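Local coordinates for protein putative acetyltransferase Ta0821 (Thermoplasma acidophilum DSM 1728, PDB 3C26) that is a putative acetyltransferase of the GNAT family, probably transferring an acyl group to an acceptor that is not established, at residues E78-G83 against R119-V124; V85-L90 against Q111-K116; I16-T21 against S68-A73. One frame throughout, in Å; residues are numbered along the deposited sequence.

Interaction 1. Residues E78-G83 against R119-V124; sequences EKLPDG and RLRSAV. With NO3 (nitrate ion), chain C; NO3 (nitrate ion), chain D.
Asp82 OD2 is gripped by two donors. One is Arg121 NH1, 2.8 Å from Asp82 OD2 in a nearly straight salt-bridge hydrogen bond (174° at the hydrogen); the other is the backbone N of Cys183. Arg121 meets the carboxylate in the plane of its guanidinium, and Asp82 answers with the syn lone pair of OD2. The two flat groups are turned 62° against each other. The bond is made through NH1; Arg121 NH2 is farther off, 3.5 Å from Asp82 OD2. Asp82 already faces the arginine strand from its CB, and a chi1 of 59°, with CG between the backbone N and the carbonyl carbon, sets the carboxylate there. The other carboxylate oxygen, OD1, is taken by the hydroxyl of Ser84. With both oxygens engaged, the group should hardly rotate. Arg121 comes to it on a chain extended from CG to NE, and its NE pairs with Glu263, so one guanidinium joins two acids.

Arg119 sits beside this pair without bonding to it. Arg119 NH2 comes within 2.8 Å of Asp82 O, in the guanidinium plane, but the N-H is poorly aimed. Its hydrogen bonds run to the chain C nitrate, probably from the crystallisation liquor: Arg119 NE lies 2.8 Å from nitrate O3, and Arg119 NH2 2.6 Å from nitrate O2. Gly83, with a backbone conformation that suits a residue without a side chain, closes the type I turn from Leu80, its N bonding to Leu80 O at 3.1 Å.

The turn follows strand 70-79 and leads back into strand 85-92, which lies between strands 70-79 and 119-125 of the GNAT fold. Leu80 packs on Met86 of that middle strand and on Met182 of strand 180-183, while Arg119 and Arg121 reach over toward strand 258-265.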
loop_
_atom_site.group_PDB
_atom_site.type_symbol
_atom_site.label_atom_id
_atom_site.label_comp_id
_atom_site.label_asym_id
_atom_site.label_seq_id
_atom_site.Cartn_x
_atom_site.Cartn_y
_atom_site.Cartn_z
ATOM N N GLU A 78 0.268 -20.665 19.455
ATOM C CA GLU A 78 0.026 -22.011 19.014
ATOM C C GLU A 78 1.308 -22.744 18.712
ATOM O O GLU A 78 2.073 -22.335 17.844
ATOM C CB GLU A 78 -0.909 -22.035 17.795
ATOM C CG GLU A 78 -1.138 -23.454 17.346
ATOM C CD GLU A 78 -2.279 -23.618 16.396
ATOM O OE1 GLU A 78 -3.240 -22.851 16.486
ATOM O OE2 GLU A 78 -2.195 -24.536 15.552
ATOM N N LYS A 79 1.505 -23.846 19.441
ATOM C CA LYS A 79 2.699 -24.679 19.288
ATOM C C LYS A 79 2.565 -25.429 17.975
ATOM O O LYS A 79 1.519 -25.982 17.665
ATOM C CB LYS A 79 2.877 -25.627 20.473
ATOM C CG LYS A 79 4.193 -26.388 20.462
ATOM C CD LYS A 79 4.461 -27.008 21.774
ATOM C CE LYS A 79 5.582 -26.282 22.516
ATOM N NZ LYS A 79 5.827 -26.887 23.903
ATOM N N LEU A 80 3.634 -25.401 17.201
ATOM C CA LEU A 80 3.670 -25.987 15.866
ATOM C C LEU A 80 4.389 -27.327 15.926
ATOM O O LEU A 80 4.958 -27.670 16.934
ATOM C CB LEU A 80 4.354 -25.048 14.891
ATOM C CG LEU A 80 3.838 -23.586 14.873
ATOM C CD1 LEU A 80 4.521 -22.811 13.789
ATOM C CD2 LEU A 80 2.296 -23.584 14.735
ATOM N N PRO A 81 4.352 -28.085 14.845
ATOM C CA PRO A 81 4.935 -29.422 14.876
ATOM C C PRO A 81 6.473 -29.416 14.973
ATOM O O PRO A 81 7.082 -30.364 15.465
ATOM C CB PRO A 81 4.463 -30.043 13.551
ATOM C CG PRO A 81 3.348 -29.227 13.083
ATOM C CD PRO A 81 3.588 -27.827 13.617
ATOM N N ASP A 82 7.097 -28.364 14.484
ATOM C CA ASP A 82 8.574 -28.269 14.556
ATOM C C ASP A 82 9.027 -27.845 15.972
ATOM O O ASP A 82 10.214 -27.737 16.267
ATOM C CB ASP A 82 9.130 -27.329 13.481
ATOM C CG ASP A 82 8.574 -25.936 13.588
ATOM O OD1 ASP A 82 7.827 -25.665 14.531
ATOM O OD2 ASP A 82 8.861 -25.103 12.717
ATOM N N GLY A 83 8.061 -27.605 16.838
ATOM C CA GLY A 83 8.336 -27.293 18.228
ATOM C C GLY A 83 8.344 -25.795 18.499
ATOM O O GLY A 83 8.468 -25.361 19.640
ATOM N N ARG A 119 11.916 -21.322 19.810
ATOM C CA ARG A 119 11.539 -20.335 18.776
ATOM C C ARG A 119 10.104 -19.842 18.801
ATOM O O ARG A 119 9.138 -20.606 18.944
ATOM C CB ARG A 119 11.795 -20.910 17.354
ATOM C CG ARG A 119 13.230 -21.428 17.096
ATOM C CD ARG A 119 13.332 -22.308 15.819
ATOM N NE ARG A 119 12.720 -23.631 16.046
ATOM C CZ ARG A 119 12.528 -24.591 15.125
ATOM N NH1 ARG A 119 12.887 -24.421 13.853
ATOM N NH2 ARG A 119 11.955 -25.738 15.483
ATOM N N LEU A 120 9.998 -18.543 18.579
ATOM C CA LEU A 120 8.726 -17.854 18.414
ATOM C C LEU A 120 8.744 -17.262 17.018
ATOM O O LEU A 120 9.777 -16.791 16.539
ATOM C CB LEU A 120 8.545 -16.700 19.405
ATOM C CG LEU A 120 8.760 -16.966 20.891
ATOM C CD1 LEU A 120 8.687 -15.643 21.696
ATOM C CD2 LEU A 120 7.788 -18.049 21.428
ATOM N N ARG A 121 7.585 -17.315 16.383
ATOM C CA ARG A 121 7.374 -16.705 15.071
ATOM C C ARG A 121 6.114 -15.869 15.068
ATOM O O ARG A 121 5.182 -16.102 15.842
ATOM C CB ARG A 121 7.310 -17.758 13.956
ATOM C CG ARG A 121 8.534 -18.592 13.857
ATOM C CD ARG A 121 8.550 -19.466 12.670
ATOM N NE ARG A 121 9.749 -20.301 12.694
ATOM C CZ ARG A 121 9.762 -21.633 12.702
ATOM N NH1 ARG A 121 8.664 -22.298 12.561
ATOM N NH2 ARG A 121 10.906 -22.290 12.756
ATOM N N SER A 122 6.096 -14.913 14.144
ATOM C CA SER A 122 4.953 -14.028 13.970
ATOM C C SER A 122 4.967 -13.412 12.576
ATOM O O SER A 122 6.034 -13.130 12.001
ATOM C CB SER A 122 4.955 -12.917 15.044
ATOM O OG SER A 122 3.686 -12.282 15.195
ATOM N N ALA A 123 3.753 -13.148 12.088
ATOM C CA ALA A 123 3.579 -12.544 10.812
ATOM C C ALA A 123 3.201 -11.069 10.975
ATOM O O ALA A 123 2.264 -10.715 11.712
ATOM C CB ALA A 123 2.533 -13.321 9.970
ATOM N N VAL A 124 3.960 -10.219 10.289
ATOM C CA VAL A 124 3.766 -8.758 10.326
ATOM C C VAL A 124 3.711 -8.133 8.918
ATOM O O VAL A 124 4.544 -8.416 8.085
ATOM C CB VAL A 124 4.893 -8.059 11.127
ATOM C CG1 VAL A 124 4.561 -6.623 11.340
ATOM C CG2 VAL A 124 5.152 -8.812 12.460
HETATM N N NO3 C . 11.590 -25.323 18.964
HETATM O O1 NO3 C . 11.473 -25.707 20.284
HETATM O O2 NO3 C . 11.690 -26.288 17.977
HETATM O O3 NO3 C . 11.629 -23.995 18.587
HETATM N N NO3 D . 2.718 -9.319 15.931
HETATM O O1 NO3 D . 2.044 -10.012 16.924
HETATM O O2 NO3 D . 2.762 -9.833 14.627
HETATM O O3 NO3 D . 3.312 -8.084 16.227
#

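Interaction 2. Residues V85-L90 against Q111-K116; sequences VMLGGL and QFLRGK
Val85 and Leu113 reach for each other tip to tip, a strand side chain directed at the helix and a helix side chain directed at the strand, and meet where Val85 CG1 lies 3.7 Å from Leu113 CD1. Leu87, two residues further along the same face of the strand, meets Leu113 differently: the two leucines slide past one another in opposite directions, with Leu87 CD2 4.0 Å from Leu113 CD1. A single methyl, CD1 of Leu113, therefore serves both strand side chains. Val85 can offer CG1 because this branch stands anti to the backbone N (chi1 174°), leaving CG2 beside that N. Chi1 of -68° puts CG of Leu113 opposite the carbonyl carbon, and from there CD1 is the methyl that meets the strand. All three residues are buried and the contact is purely apolar, a matter of methyl packing.

The residues after Leu113 fold back with polar bonds of their own. Lys116 N donates to Leu113 O at 3.0 Å. The long, extended side chain of Lys116 returns past the turn, and NZ bonds to Phe112 O at 2.9 Å, coming in 23° from the carbonyl plane. The same NZ stands 3.3 Å above the plane of the Phe112 ring, displaced toward its rim.

The pair belongs to the beta-alpha-beta unit of the GNAT fold, in which strand 85-92 leads through helix 101-113 to the parallel strand 119-125. Leu113 lies over the sheet between neighbours: Met77 of strand 70-79 packs against it, Leu120 of strand 119-125 does so too, and Tyr266, the last residue of the chain, also touches it. On the other face of the sheet Met86, a selenomethionine here, packs against Leu80, Arg121 and Ala123.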
loop_
_atom_site.group_PDB
_atom_site.type_symbol
_atom_site.label_atom_id
_atom_site.label_comp_id
_atom_site.label_asym_id
_atom_site.label_seq_id
_atom_site.Cartn_x
_atom_site.Cartn_y
_atom_site.Cartn_z
ATOM N N VAL A 85 6.609 -21.869 18.370
ATOM C CA VAL A 85 5.297 -21.321 18.744
ATOM C C VAL A 85 5.018 -20.123 17.857
ATOM O O VAL A 85 5.790 -19.178 17.806
ATOM C CB VAL A 85 5.213 -20.923 20.268
ATOM C CG1 VAL A 85 3.892 -20.228 20.594
ATOM C CG2 VAL A 85 5.448 -22.148 21.140
HETATM N N MSE A 86 3.871 -20.164 17.200
HETATM C CA MSE A 86 3.414 -19.057 16.373
HETATM C C MSE A 86 2.574 -18.163 17.224
HETATM O O MSE A 86 1.705 -18.600 17.960
HETATM C CB MSE A 86 2.527 -19.530 15.218
HETATM C CG MSE A 86 2.273 -18.496 14.206
HETATM SE SE MSE A 86 3.772 -18.186 13.051
HETATM C CE MSE A 86 3.062 -16.922 11.795
ATOM N N LEU A 87 2.830 -16.890 17.060
ATOM C CA LEU A 87 2.094 -15.871 17.779
ATOM C C LEU A 87 1.398 -15.000 16.785
ATOM O O LEU A 87 1.916 -14.716 15.681
ATOM C CB LEU A 87 3.033 -14.997 18.574
ATOM C CG LEU A 87 3.934 -15.703 19.590
ATOM C CD1 LEU A 87 4.914 -14.693 20.102
ATOM C CD2 LEU A 87 3.110 -16.393 20.746
ATOM N N GLY A 88 0.205 -14.598 17.196
ATOM C CA GLY A 88 -0.547 -13.600 16.483
ATOM C C GLY A 88 -1.843 -13.214 17.133
ATOM O O GLY A 88 -2.055 -13.427 18.320
ATOM N N GLY A 89 -2.696 -12.595 16.359
ATOM C CA GLY A 89 -3.968 -12.178 16.884
ATOM C C GLY A 89 -3.793 -11.128 17.972
ATOM O O GLY A 89 -4.557 -11.074 18.917
ATOM N N LEU A 90 -2.734 -10.325 17.861
ATOM C CA LEU A 90 -2.491 -9.198 18.804
ATOM C C LEU A 90 -3.504 -8.057 18.580
ATOM O O LEU A 90 -3.506 -7.344 17.566
ATOM C CB LEU A 90 -1.018 -8.685 18.749
ATOM C CG LEU A 90 -0.527 -7.946 20.016
ATOM C CD1 LEU A 90 1.016 -7.737 19.976
ATOM C CD2 LEU A 90 -1.237 -6.572 20.250
ATOM N N GLN A 111 8.286 -14.166 28.173
ATOM C CA GLN A 111 8.635 -14.695 29.495
ATOM C C GLN A 111 7.892 -15.995 29.759
ATOM O O GLN A 111 8.471 -16.989 30.182
ATOM C CB GLN A 111 8.371 -13.677 30.605
ATOM C CG GLN A 111 8.459 -14.309 31.984
ATOM C CD GLN A 111 9.155 -13.435 33.025
ATOM O OE1 GLN A 111 9.507 -12.289 32.757
ATOM N NE2 GLN A 111 9.382 -13.989 34.208
ATOM N N PHE A 112 6.599 -15.947 29.489
ATOM C CA PHE A 112 5.701 -17.092 29.614
ATOM C C PHE A 112 6.110 -18.315 28.788
ATOM O O PHE A 112 5.842 -19.452 29.196
ATOM C CB PHE A 112 4.295 -16.668 29.183
ATOM C CG PHE A 112 3.258 -17.762 29.267
ATOM C CD1 PHE A 112 2.805 -18.193 30.486
ATOM C CD2 PHE A 112 2.673 -18.285 28.116
ATOM C CE1 PHE A 112 1.824 -19.173 30.583
ATOM C CE2 PHE A 112 1.726 -19.269 28.205
ATOM C CZ PHE A 112 1.297 -19.717 29.442
ATOM N N LEU A 113 6.793 -18.103 27.662
ATOM C CA LEU A 113 7.153 -19.210 26.738
ATOM C C LEU A 113 8.613 -19.635 26.876
ATOM O O LEU A 113 9.039 -20.615 26.305
ATOM C CB LEU A 113 6.820 -18.877 25.286
ATOM C CG LEU A 113 5.330 -18.766 24.959
ATOM C CD1 LEU A 113 5.174 -18.401 23.514
ATOM C CD2 LEU A 113 4.611 -20.049 25.283
ATOM N N ARG A 114 9.343 -18.923 27.721
ATOM C CA ARG A 114 10.749 -19.230 27.982
ATOM C C ARG A 114 10.815 -20.639 28.562
ATOM O O ARG A 114 10.211 -20.923 29.587
ATOM C CB ARG A 114 11.383 -18.224 28.980
ATOM C CG ARG A 114 12.959 -18.276 29.060
ATOM C CD ARG A 114 13.592 -17.228 30.027
ATOM N NE ARG A 114 12.814 -15.960 30.065
ATOM C CZ ARG A 114 12.974 -14.951 29.203
ATOM N NH1 ARG A 114 13.868 -15.060 28.243
ATOM N NH2 ARG A 114 12.233 -13.845 29.279
ATOM N N GLY A 115 11.527 -21.521 27.873
ATOM C CA GLY A 115 11.745 -22.891 28.345
ATOM C C GLY A 115 10.761 -23.898 27.797
ATOM O O GLY A 115 10.926 -25.114 27.965
ATOM N N LYS A 116 9.742 -23.358 27.145
ATOM C CA LYS A 116 8.655 -24.153 26.525
ATOM C C LYS A 116 8.903 -24.402 25.035
ATOM O O LYS A 116 8.388 -25.344 24.445
ATOM C CB LYS A 116 7.319 -23.461 26.737
ATOM C CG LYS A 116 6.992 -23.248 28.206
ATOM C CD LYS A 116 5.585 -22.672 28.351
ATOM C CE LYS A 116 5.246 -22.439 29.802
ATOM N NZ LYS A 116 4.055 -21.566 29.967
#

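Interaction 3. Residues I16-T21 against S68-A73; sequences IDEIKT and SGRPVA
Glu18 lays its side chain across the ring of Pro71, joining the short helix near the N terminus of this GNAT-family protein to the second strand of a beta hairpin. That hairpin pairs strand 62-67 with strand 70-79 through Ser68 and Gly69, two residues of positive phi whose angles fit a type I' turn.

The direct contact is van der Waals packing. Glu18 and Pro71 cross at about a right angle, the CB of Glu18 lying 3.8 Å from Pro71 CG and the carboxylate lying by the CG-CD edge of the ring, with Glu18 OE2 3.5 Å from Pro71 CD. An extended chain beyond CG lets Glu18 span the ring in this way. Asp15 and Phe22, flanking the helix segment, and Arg66 of the partner strand also pack on Pro71.

Charge adds little at close range. The aliphatic part of Arg70 runs by the carboxylate, Glu18 OE2 being 3.9 Å from Arg70 CG, but a bend at chi3 (-71°) carries the guanidinium away and keeps Arg70 NE 5.9 Å from Glu18 OE2. Any attraction between the two is probably modest.

Hydrogen bonding links the segments through one water, which donates to Pro71 O and, weakly, to Glu18 OE2. On the helix side Glu18 O takes two donors from a single residue: Thr21 N, at 3.0 Å, and the hydroxyl Thr21 OG1, which approaches Glu18 O in the carbonyl plane at 2.6 Å.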
loop_
_atom_site.group_PDB
_atom_site.type_symbol
_atom_site.label_atom_id
_atom_site.label_comp_id
_atom_site.label_asym_id
_atom_site.label_seq_id
_atom_site.Cartn_x
_atom_site.Cartn_y
_atom_site.Cartn_z
ATOM N N ILE A 16 -15.211 -13.198 25.819
ATOM C CA ILE A 16 -15.463 -13.129 24.365
ATOM C C ILE A 16 -16.175 -11.856 23.909
ATOM O O ILE A 16 -15.832 -11.283 22.888
ATOM C CB ILE A 16 -16.177 -14.368 23.807
ATOM C CG1 ILE A 16 -15.269 -15.593 23.988
ATOM C CG2 ILE A 16 -16.412 -14.247 22.302
ATOM C CD1 ILE A 16 -15.899 -16.955 23.459
ATOM N N ASP A 17 -17.161 -11.415 24.668
ATOM C CA ASP A 17 -17.906 -10.231 24.246
ATOM C C ASP A 17 -17.004 -8.999 24.199
ATOM O O ASP A 17 -17.131 -8.136 23.338
ATOM C CB ASP A 17 -19.111 -9.965 25.141
ATOM C CG ASP A 17 -20.358 -10.687 24.689
ATOM O OD1 ASP A 17 -20.369 -11.318 23.606
ATOM O OD2 ASP A 17 -21.363 -10.583 25.431
ATOM N N GLU A 18 -16.043 -8.961 25.113
ATOM C CA GLU A 18 -15.116 -7.834 25.195
ATOM C C GLU A 18 -14.100 -7.972 24.098
ATOM O O GLU A 18 -13.847 -7.052 23.365
ATOM C CB GLU A 18 -14.460 -7.742 26.569
ATOM C CG GLU A 18 -15.432 -7.181 27.593
ATOM C CD GLU A 18 -15.104 -7.536 29.007
ATOM O OE1 GLU A 18 -15.380 -8.685 29.438
ATOM O OE2 GLU A 18 -14.617 -6.646 29.725
ATOM N N ILE A 19 -13.599 -9.187 23.960
ATOM C CA ILE A 19 -12.582 -9.511 22.986
ATOM C C ILE A 19 -13.030 -9.167 21.561
ATOM O O ILE A 19 -12.242 -8.702 20.738
ATOM C CB ILE A 19 -12.137 -11.000 23.054
ATOM C CG1 ILE A 19 -11.315 -11.237 24.348
ATOM C CG2 ILE A 19 -11.323 -11.335 21.805
ATOM C CD1 ILE A 19 -10.953 -12.751 24.697
ATOM N N LYS A 20 -14.311 -9.388 21.306
ATOM C CA LYS A 20 -14.882 -9.151 19.970
ATOM C C LYS A 20 -14.830 -7.708 19.558
ATOM O O LYS A 20 -14.916 -7.427 18.377
ATOM C CB LYS A 20 -16.352 -9.587 19.863
ATOM C CG LYS A 20 -16.632 -11.050 19.590
ATOM C CD LYS A 20 -18.009 -11.313 20.202
ATOM C CE LYS A 20 -18.634 -12.621 19.889
ATOM N NZ LYS A 20 -19.985 -12.716 20.682
ATOM N N THR A 21 -14.689 -6.807 20.526
ATOM C CA THR A 21 -14.571 -5.348 20.257
ATOM C C THR A 21 -13.126 -4.840 20.082
ATOM O O THR A 21 -12.867 -3.678 19.742
ATOM C CB THR A 21 -15.196 -4.534 21.367
ATOM O OG1 THR A 21 -14.411 -4.690 22.560
ATOM C CG2 THR A 21 -16.692 -4.962 21.579
ATOM N N SER A 68 -8.229 -4.935 36.373
ATOM C CA SER A 68 -9.315 -5.217 37.309
ATOM C C SER A 68 -10.264 -6.280 36.752
ATOM O O SER A 68 -11.490 -6.130 36.762
ATOM C CB SER A 68 -10.076 -3.937 37.649
ATOM O OG SER A 68 -9.178 -2.833 37.822
ATOM N N GLY A 69 -9.644 -7.343 36.238
ATOM C CA GLY A 69 -10.342 -8.536 35.756
ATOM C C GLY A 69 -10.883 -8.387 34.361
ATOM O O GLY A 69 -11.376 -9.352 33.777
ATOM N N ARG A 70 -10.814 -7.166 33.836
ATOM C CA ARG A 70 -11.348 -6.883 32.488
ATOM C C ARG A 70 -10.291 -7.067 31.427
ATOM O O ARG A 70 -9.227 -6.513 31.548
ATOM C CB ARG A 70 -11.915 -5.456 32.361
ATOM C CG ARG A 70 -13.261 -5.194 33.053
ATOM C CD ARG A 70 -13.633 -3.693 32.976
ATOM N NE ARG A 70 -12.777 -2.871 33.840
ATOM C CZ ARG A 70 -11.724 -2.181 33.426
ATOM N NH1 ARG A 70 -11.369 -2.176 32.135
ATOM N NH2 ARG A 70 -11.019 -1.503 34.317
ATOM N N PRO A 71 -10.580 -7.856 30.388
ATOM C CA PRO A 71 -9.560 -7.998 29.346
ATOM C C PRO A 71 -9.362 -6.720 28.528
ATOM O O PRO A 71 -10.350 -6.085 28.153
ATOM C CB PRO A 71 -10.099 -9.121 28.476
ATOM C CG PRO A 71 -11.567 -9.119 28.694
ATOM C CD PRO A 71 -11.774 -8.673 30.116
ATOM N N VAL A 72 -8.094 -6.336 28.284
ATOM C CA VAL A 72 -7.816 -5.120 27.488
ATOM C C VAL A 72 -6.967 -5.381 26.206
ATOM O O VAL A 72 -6.875 -4.547 25.299
ATOM C CB VAL A 72 -7.207 -3.949 28.372
ATOM C CG1 VAL A 72 -8.171 -3.558 29.540
ATOM C CG2 VAL A 72 -5.801 -4.306 28.883
ATOM N N ALA A 73 -6.386 -6.569 26.142
ATOM C CA ALA A 73 -5.534 -6.984 24.998
ATOM C C ALA A 73 -5.521 -8.500 24.878
ATOM O O ALA A 73 -5.705 -9.251 25.880
ATOM C CB ALA A 73 -4.109 -6.484 25.155
HETATM O O HOH W 1 -12.443 -4.659 28.214
#

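How the interactions relate
From the N terminus, interaction 3 closes first: the chain leaves residues 16-21, runs through helices 31-40 and 45-58 and strand 62-67, and comes back at 68-73. Strand 70-79 then carries it to 78-83, where the loop of interaction 1 opens. Interaction 2 is nested inside that loop, since 85-90 and 111-116 both lie between 78-83 and 119-124. These two touch, through backbone pairing of strands 85-92 and 119-125 and through Leu120 against Leu113. Interaction 3 stands apart, about 20 Å from interaction 2 and 25 Å from interaction 1, centre to centre; strand 70-79 connects its site with that of interaction 1.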